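Local atomic coordinates of D-aminopeptidase (Burkholderia sp. LK4, PDB entry 5TZB), a protein that probably hydrolyses peptides and amides from the amino terminus, releasing N-terminal beta-amino acids and perhaps D-amino acids, as an Ntn-type family S58 aminopeptidase. Residues Val67-Glu71 with Ala169-Ala173; Leu106-Pro110 with Cys141-Val145; Pro110-Thr114 with Ile260-Ile264. One frame throughout, in Å; residues are numbered along the deposited sequence.

Interaction 1: Val67-Glu71 with Ala169-Ala173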
loop_
_atom_site.group_PDB
_atom_site.type_symbol
_atom_site.label_atom_id
_atom_site.label_comp_id
_atom_site.label_asym_id
_atom_site.label_seq_id
_atom_site.Cartn_x
_atom_site.Cartn_y
_atom_site.Cartn_z
ATOM N N VAL C 67 -24.302 14.086 -12.652
ATOM C CA VAL C 67 -22.997 14.333 -12.101
ATOM C C VAL C 67 -23.114 15.274 -10.898
ATOM O O VAL C 67 -23.913 16.214 -10.901
ATOM C CB VAL C 67 -22.031 14.890 -13.201
ATOM C CG1 VAL C 67 -22.668 16.023 -13.957
ATOM C CG2 VAL C 67 -20.699 15.315 -12.613
ATOM N N THR C 68 -22.338 14.979 -9.856
ATOM C CA THR C 68 -22.218 15.845 -8.688
ATOM C C THR C 68 -20.801 16.375 -8.589
ATOM O O THR C 68 -19.846 15.626 -8.808
ATOM C CB THR C 68 -22.563 15.099 -7.394
ATOM O OG1 THR C 68 -23.939 14.713 -7.427
ATOM C CG2 THR C 68 -22.322 15.986 -6.176
ATOM N N VAL C 69 -20.649 17.663 -8.280
ATOM C CA VAL C 69 -19.316 18.226 -8.112
ATOM C C VAL C 69 -19.128 18.776 -6.711
ATOM O O VAL C 69 -20.070 19.278 -6.080
ATOM C CB VAL C 69 -19.004 19.345 -9.135
ATOM C CG1 VAL C 69 -18.941 18.791 -10.543
ATOM C CG2 VAL C 69 -20.019 20.443 -9.045
ATOM N N ILE C 70 -17.908 18.614 -6.216
ATOM C CA ILE C 70 -17.491 19.201 -4.960
ATOM C C ILE C 70 -16.349 20.136 -5.263
ATOM O O ILE C 70 -15.327 19.705 -5.827
ATOM C CB ILE C 70 -17.010 18.152 -3.941
ATOM C CG1 ILE C 70 -18.026 17.024 -3.767
ATOM C CG2 ILE C 70 -16.686 18.807 -2.600
ATOM C CD1 ILE C 70 -17.452 15.843 -2.998
ATOM N N GLU C 71 -16.508 21.406 -4.898
ATOM C CA GLU C 71 -15.389 22.348 -4.943
ATOM C C GLU C 71 -14.765 22.370 -3.555
ATOM O O GLU C 71 -15.468 22.631 -2.578
ATOM C CB GLU C 71 -15.837 23.754 -5.353
ATOM C CG GLU C 71 -16.413 23.859 -6.756
ATOM C CD GLU C 71 -15.347 23.903 -7.850
ATOM O OE1 GLU C 71 -14.149 23.658 -7.564
ATOM O OE2 GLU C 71 -15.712 24.219 -9.004
ATOM N N ALA C 169 -23.326 21.476 -13.344
ATOM C CA ALA C 169 -23.018 21.152 -11.945
ATOM C C ALA C 169 -22.035 22.168 -11.359
ATOM O O ALA C 169 -22.200 22.636 -10.232
ATOM C CB ALA C 169 -22.455 19.733 -11.827
ATOM N N LEU C 170 -21.005 22.498 -12.132
ATOM C CA LEU C 170 -20.015 23.476 -11.709
ATOM C C LEU C 170 -20.659 24.839 -11.449
ATOM O O LEU C 170 -20.349 25.507 -10.459
ATOM C CB LEU C 170 -18.916 23.601 -12.759
ATOM C CG LEU C 170 -17.967 22.406 -12.819
ATOM C CD1 LEU C 170 -17.028 22.508 -14.020
ATOM C CD2 LEU C 170 -17.177 22.297 -11.518
ATOM N N ALA C 171 -21.555 25.250 -12.333
ATOM C CA ALA C 171 -22.208 26.557 -12.187
ATOM C C ALA C 171 -23.146 26.586 -10.981
ATOM O O ALA C 171 -23.331 27.629 -10.361
ATOM C CB ALA C 171 -22.971 26.912 -13.459
ATOM N N ALA C 172 -23.712 25.429 -10.648
ATOM C CA ALA C 172 -24.649 25.297 -9.534
ATOM C C ALA C 172 -23.955 25.061 -8.193
ATOM O O ALA C 172 -24.608 25.060 -7.148
ATOM C CB ALA C 172 -25.629 24.169 -9.807
ATOM N N ALA C 173 -22.646 24.827 -8.231
ATOM C CA ALA C 173 -21.895 24.522 -7.014
ATOM C C ALA C 173 -21.908 25.705 -6.045
ATOM O O ALA C 173 -21.464 26.798 -6.387
ATOM C CB ALA C 173 -20.467 24.138 -7.354
HETATM O O HOH W 1 -17.377 25.894 -9.699
#
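On the outer side of one sheet of the αββα sandwich, the C-terminal part of helix 163-172 and the chain just after it rest on strand 63-71, A169, L170 and A173 meeting the alternate side chains V67, V69 and E71. V69 is the centre of the contact. Its two methyls straddle the A169 methyl, with CG1 at 3.9 Å and CG2 at 3.8 Å from A169 CB. With CG1 anti to the carbonyl carbon (chi1 -66°), CG2 is directed at the helix backbone and comes within 3.3 Å of A169 O. The same CG2 also reaches A173 CB, at 4.1 Å, while CG1 meets L170 CD2 at 4.0 Å, the two side chains crossing at about a right angle. V67, nearer the start of the strand, adds a looser contact of CG1 with A169 CB.

At the other end the surface turns polar. E71 bends at chi2 (-79°), and its OE2 lies 3.5 Å from L170 CD2, so the leucine methyl packs against a carboxylate oxygen. A water donates to both E71 OE2, at a short 2.5 Å, and L170 O, at 3.1 Å. OE1 of E71 has a long, weak ion pair with R48 on the neighbouring strand 48-56. T68 and I70 point away from the helix and pack on L217 of strand 213-220, in the second sheet.

Small residues at A169 and A173 let the helix approach the strand closely, through direct contacts that are mainly aliphatic, with one water bridge at the E71 end. E71 OE2 and L170 O are both acceptors, and the water between them, donating to each, probably eases the repulsion expected between the negative group and that end of the helix.

Interaction 2: Leu106-Pro110 with Cys141-Val145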
loop_
_atom_site.group_PDB
_atom_site.type_symbol
_atom_site.label_atom_id
_atom_site.label_comp_id
_atom_site.label_asym_id
_atom_site.label_seq_id
_atom_site.Cartn_x
_atom_site.Cartn_y
_atom_site.Cartn_z
ATOM N N LEU C 106 -2.006 15.890 -2.715
ATOM C CA LEU C 106 -2.449 17.225 -3.113
ATOM C C LEU C 106 -3.659 17.176 -4.043
ATOM O O LEU C 106 -3.559 16.755 -5.198
ATOM C CB LEU C 106 -1.303 17.991 -3.786
ATOM C CG LEU C 106 -0.173 18.473 -2.856
ATOM C CD1 LEU C 106 1.062 18.984 -3.643
ATOM C CD2 LEU C 106 -0.688 19.545 -1.912
ATOM N N LEU C 107 -4.798 17.635 -3.524
ATOM C CA LEU C 107 -6.013 17.816 -4.296
ATOM C C LEU C 107 -5.936 19.189 -4.942
ATOM O O LEU C 107 -5.829 20.204 -4.238
ATOM C CB LEU C 107 -7.255 17.685 -3.386
ATOM C CG LEU C 107 -8.652 17.919 -3.970
ATOM C CD1 LEU C 107 -9.015 16.822 -4.988
ATOM C CD2 LEU C 107 -9.727 18.007 -2.861
ATOM N N THR C 108 -5.980 19.232 -6.273
ATOM C CA THR C 108 -5.719 20.468 -6.998
ATOM C C THR C 108 -6.848 20.795 -7.966
ATOM O O THR C 108 -6.701 21.677 -8.811
ATOM C CB THR C 108 -4.382 20.381 -7.800
ATOM O OG1 THR C 108 -4.465 19.323 -8.763
ATOM C CG2 THR C 108 -3.208 20.119 -6.874
ATOM N N THR C 109 -7.954 20.060 -7.859
ATOM C CA THR C 109 -9.077 20.167 -8.783
ATOM C C THR C 109 -10.389 20.017 -8.027
ATOM O O THR C 109 -10.381 19.649 -6.859
ATOM C CB THR C 109 -9.051 19.075 -9.872
ATOM O OG1 THR C 109 -9.143 17.784 -9.241
ATOM C CG2 THR C 109 -7.775 19.164 -10.712
ATOM N N PRO C 110 -11.519 20.271 -8.702
ATOM C CA PRO C 110 -12.763 19.793 -8.097
ATOM C C PRO C 110 -12.810 18.270 -8.065
ATOM O O PRO C 110 -12.005 17.592 -8.716
ATOM C CB PRO C 110 -13.858 20.312 -9.032
ATOM C CG PRO C 110 -13.219 21.339 -9.870
ATOM C CD PRO C 110 -11.757 21.062 -9.928
ATOM N N CYS C 141 -3.358 18.771 -15.813
ATOM C CA CYS C 141 -4.550 18.742 -14.984
ATOM C C CYS C 141 -4.974 17.307 -14.713
ATOM O O CYS C 141 -5.101 16.525 -15.646
ATOM C CB CYS C 141 -5.678 19.513 -15.670
ATOM S SG CYS C 141 -7.175 19.663 -14.680
ATOM N N MET C 142 -5.173 16.957 -13.447
ATOM C CA MET C 142 -5.549 15.589 -13.078
ATOM C C MET C 142 -6.770 15.568 -12.137
ATOM O O MET C 142 -6.621 15.349 -10.927
ATOM C CB MET C 142 -4.357 14.875 -12.429
ATOM C CG MET C 142 -3.131 14.695 -13.361
ATOM S SD MET C 142 -1.732 13.910 -12.544
ATOM C CE MET C 142 -1.257 15.191 -11.372
ATOM N N PRO C 143 -7.976 15.804 -12.686
ATOM C CA PRO C 143 -9.205 15.849 -11.870
ATOM C C PRO C 143 -9.563 14.519 -11.181
ATOM O O PRO C 143 -9.275 13.435 -11.699
ATOM C CB PRO C 143 -10.290 16.236 -12.881
ATOM C CG PRO C 143 -9.532 16.833 -14.076
ATOM C CD PRO C 143 -8.236 16.088 -14.105
ATOM N N VAL C 144 -10.183 14.612 -10.010
ATOM C CA VAL C 144 -10.637 13.426 -9.303
ATOM C C VAL C 144 -12.092 13.152 -9.651
ATOM O O VAL C 144 -12.974 13.955 -9.353
ATOM C CB VAL C 144 -10.486 13.566 -7.768
ATOM C CG1 VAL C 144 -11.093 12.336 -7.050
ATOM C CG2 VAL C 144 -9.000 13.743 -7.380
ATOM N N VAL C 145 -12.341 12.022 -10.302
ATOM C CA VAL C 145 -13.696 11.633 -10.645
ATOM C C VAL C 145 -13.905 10.229 -10.113
ATOM O O VAL C 145 -13.037 9.365 -10.280
ATOM C CB VAL C 145 -13.963 11.683 -12.159
ATOM C CG1 VAL C 145 -15.415 11.307 -12.461
ATOM C CG2 VAL C 145 -13.669 13.073 -12.698
HETATM O O HOH W 2 -4.209 19.038 -11.561
#
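T109 sits against P143 and V144 in the αββα sandwich, where the loop after strand 106-107 crosses from one sheet to the other and passes the start of strand 144-148, just before 111-115 and 144-148 pair as parallel strands. The two segments run nearly perpendicular here, their directions differing by 83°.

Hydrogen bonding centres on the T109 hydroxyl. OG1 donates to P110 O at 2.9 Å and receives a weak bond from V144 N at 3.4 Å, with an N-H...O angle of 141°. It thus lies between the loop and the first backbone N-H of the strand, V144, whose backbone is also bonded to A112. A water adds a second link, joining T108 OG1 to M142 N, which donates to it. Beyond C141 lies a neighbouring subunit, whose H117 NE2 is hydrogen-bonded to C141 N.

Apolar contacts flank these bonds. L107 CD1 meets V144 CG2 at 3.9 Å, side chains crossing at a right angle, and both residues touch strand 298-305, in the same sheet as strand 106-107.

With chi1 at 61°, T109 turns OG1 over the P143 backbone, 3.3 Å from P143 CA, while its methyl CG2 packs on the same backbone and also reaches C141 SG at 4.0 Å.

Interaction 3: Pro110-Thr114 with Ile260-Ile264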
loop_
_atom_site.group_PDB
_atom_site.type_symbol
_atom_site.label_atom_id
_atom_site.label_comp_id
_atom_site.label_asym_id
_atom_site.label_seq_id
_atom_site.Cartn_x
_atom_site.Cartn_y
_atom_site.Cartn_z
ATOM N N PRO C 110 -11.519 20.271 -8.702
ATOM C CA PRO C 110 -12.763 19.793 -8.097
ATOM C C PRO C 110 -12.810 18.270 -8.065
ATOM O O PRO C 110 -12.005 17.592 -8.716
ATOM C CB PRO C 110 -13.858 20.312 -9.032
ATOM C CG PRO C 110 -13.219 21.339 -9.870
ATOM C CD PRO C 110 -11.757 21.062 -9.928
ATOM N N ILE C 111 -13.769 17.767 -7.306
ATOM C CA ILE C 111 -14.120 16.364 -7.247
ATOM C C ILE C 111 -15.479 16.170 -7.877
ATOM O O ILE C 111 -16.389 16.952 -7.624
ATOM C CB ILE C 111 -14.188 15.857 -5.796
ATOM C CG1 ILE C 111 -12.839 16.040 -5.110
ATOM C CG2 ILE C 111 -14.634 14.392 -5.740
ATOM C CD1 ILE C 111 -12.936 15.977 -3.591
ATOM N N ALA C 112 -15.628 15.120 -8.676
ATOM C CA ALA C 112 -16.909 14.842 -9.294
ATOM C C ALA C 112 -17.316 13.377 -9.085
ATOM O O ALA C 112 -16.470 12.481 -9.016
ATOM C CB ALA C 112 -16.880 15.199 -10.764
ATOM N N TYR C 113 -18.618 13.173 -8.894
ATOM C CA TYR C 113 -19.239 11.855 -8.863
ATOM C C TYR C 113 -20.093 11.660 -10.111
ATOM O O TYR C 113 -20.838 12.567 -10.475
ATOM C CB TYR C 113 -20.155 11.695 -7.650
ATOM C CG TYR C 113 -19.543 11.762 -6.273
ATOM C CD1 TYR C 113 -18.173 11.730 -6.074
ATOM C CD2 TYR C 113 -20.368 11.841 -5.155
ATOM C CE1 TYR C 113 -17.639 11.785 -4.786
ATOM C CE2 TYR C 113 -19.850 11.891 -3.879
ATOM C CZ TYR C 113 -18.494 11.864 -3.698
ATOM O OH TYR C 113 -18.001 11.912 -2.415
ATOM N N THR C 114 -20.044 10.485 -10.736
ATOM C CA THR C 114 -20.983 10.188 -11.821
ATOM C C THR C 114 -21.174 8.665 -11.945
ATOM O O THR C 114 -20.859 7.940 -11.019
ATOM C CB THR C 114 -20.507 10.806 -13.152
ATOM O OG1 THR C 114 -21.532 10.685 -14.147
ATOM C CG2 THR C 114 -19.224 10.163 -13.635
ATOM N N ILE C 260 -19.929 2.424 -3.158
ATOM C CA ILE C 260 -20.162 3.706 -2.511
ATOM C C ILE C 260 -18.903 4.550 -2.561
ATOM O O ILE C 260 -17.820 4.108 -2.172
ATOM C CB ILE C 260 -20.660 3.571 -1.037
ATOM C CG1 ILE C 260 -20.805 4.961 -0.400
ATOM C CG2 ILE C 260 -19.738 2.673 -0.199
ATOM C CD1 ILE C 260 -21.393 4.946 1.011
ATOM N N VAL C 261 -19.049 5.772 -3.065
ATOM C CA VAL C 261 -17.934 6.707 -3.052
ATOM C C VAL C 261 -18.173 7.704 -1.931
ATOM O O VAL C 261 -19.302 8.118 -1.682
ATOM C CB VAL C 261 -17.737 7.421 -4.416
ATOM C CG1 VAL C 261 -17.400 6.392 -5.507
ATOM C CG2 VAL C 261 -18.956 8.191 -4.810
ATOM N N VAL C 262 -17.104 8.013 -1.202
ATOM C CA VAL C 262 -17.177 8.887 -0.036
ATOM C C VAL C 262 -16.144 10.008 -0.148
ATOM O O VAL C 262 -14.987 9.744 -0.455
ATOM C CB VAL C 262 -16.916 8.105 1.291
ATOM C CG1 VAL C 262 -17.052 9.022 2.484
ATOM C CG2 VAL C 262 -17.892 6.942 1.437
ATOM N N THR C 263 -16.567 11.250 0.068
ATOM C CA THR C 263 -15.614 12.328 0.271
ATOM C C THR C 263 -15.794 12.854 1.682
ATOM O O THR C 263 -16.907 13.165 2.088
ATOM C CB THR C 263 -15.760 13.499 -0.735
ATOM O OG1 THR C 263 -15.508 13.039 -2.067
ATOM C CG2 THR C 263 -14.741 14.594 -0.418
ATOM N N ILE C 264 -14.696 12.889 2.429
ATOM C CA ILE C 264 -14.648 13.492 3.753
ATOM C C ILE C 264 -13.913 14.824 3.664
ATOM O O ILE C 264 -12.827 14.887 3.087
ATOM C CB ILE C 264 -13.924 12.575 4.751
ATOM C CG1 ILE C 264 -14.752 11.303 4.995
ATOM C CG2 ILE C 264 -13.655 13.313 6.073
ATOM C CD1 ILE C 264 -13.940 10.167 5.671
#
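Y113 and I111 of strand 111-115 face V261 and T263 of strand 260-266 across the interior between two β-sheets. The strand segments run nearly antiparallel, at 159° with axes 9.3 Å apart, a separation bridged by side chains rather than by backbone pairing. Strand 260-266 follows the unmodelled residues 247-258, consistent with chain cleavage by self-processing as in relatives.

The aromatic interaction is a CH-pi contact. V261 CG2 stands over the centre of the Y113 ring, 3.6 Å from the centroid and only 2° off the ring normal, so the methyl is almost equally far from every ring carbon. V261 and Y113 lie alongside each other, pointing opposite ways. Y113 CG lies anti to its own carbonyl carbon (chi1 -63°), which carries the ring across the gap to the far strand.

Polar contacts gather at the ring's far end. T263 OG1, near the ring plane at its edge, donates to Y113 OH at 2.8 Å. Y113 OH in turn hydrogen-bonds L217 O of strand 213-220, whose carbonyl can only accept. The phenol oxygen is thus both acceptor and donor, a buried hydroxyl fixed by two partners and tied to two strands of the opposing sheet.

Beside the ring, aliphatic packing joins I111 and T263 tip to tip, CD1 to CG2 at 3.9 Å, and M146 of strand 144-148 touches all four side chains.

Such face-to-face packing of two sheets, with interlocking side chains between, is the core of the αββα sandwich of family S58.

Overall arrangement
The three contacts cluster within 11 to 14 Å of one another, centre to centre, around the sheet holding strands 63-71, 111-115 and 144-148. Interaction 1 adds helix 163-172 to its outer face, and interaction 3 joins its inner face to the second sheet, only about 4 Å from the centre of the chain. Interaction 2 lies at the ends of the strands, where the loop ending at P110, shared with interaction 3, meets the start of strand 144-148. Backbone pairing of I70 with I111 and V144 with A112 connects them. Along the chain, interactions 1 and 3 alternate their segments, while both segments of interaction 2 fall between those of interaction 1, so distant sequence converges on one layered αββα core.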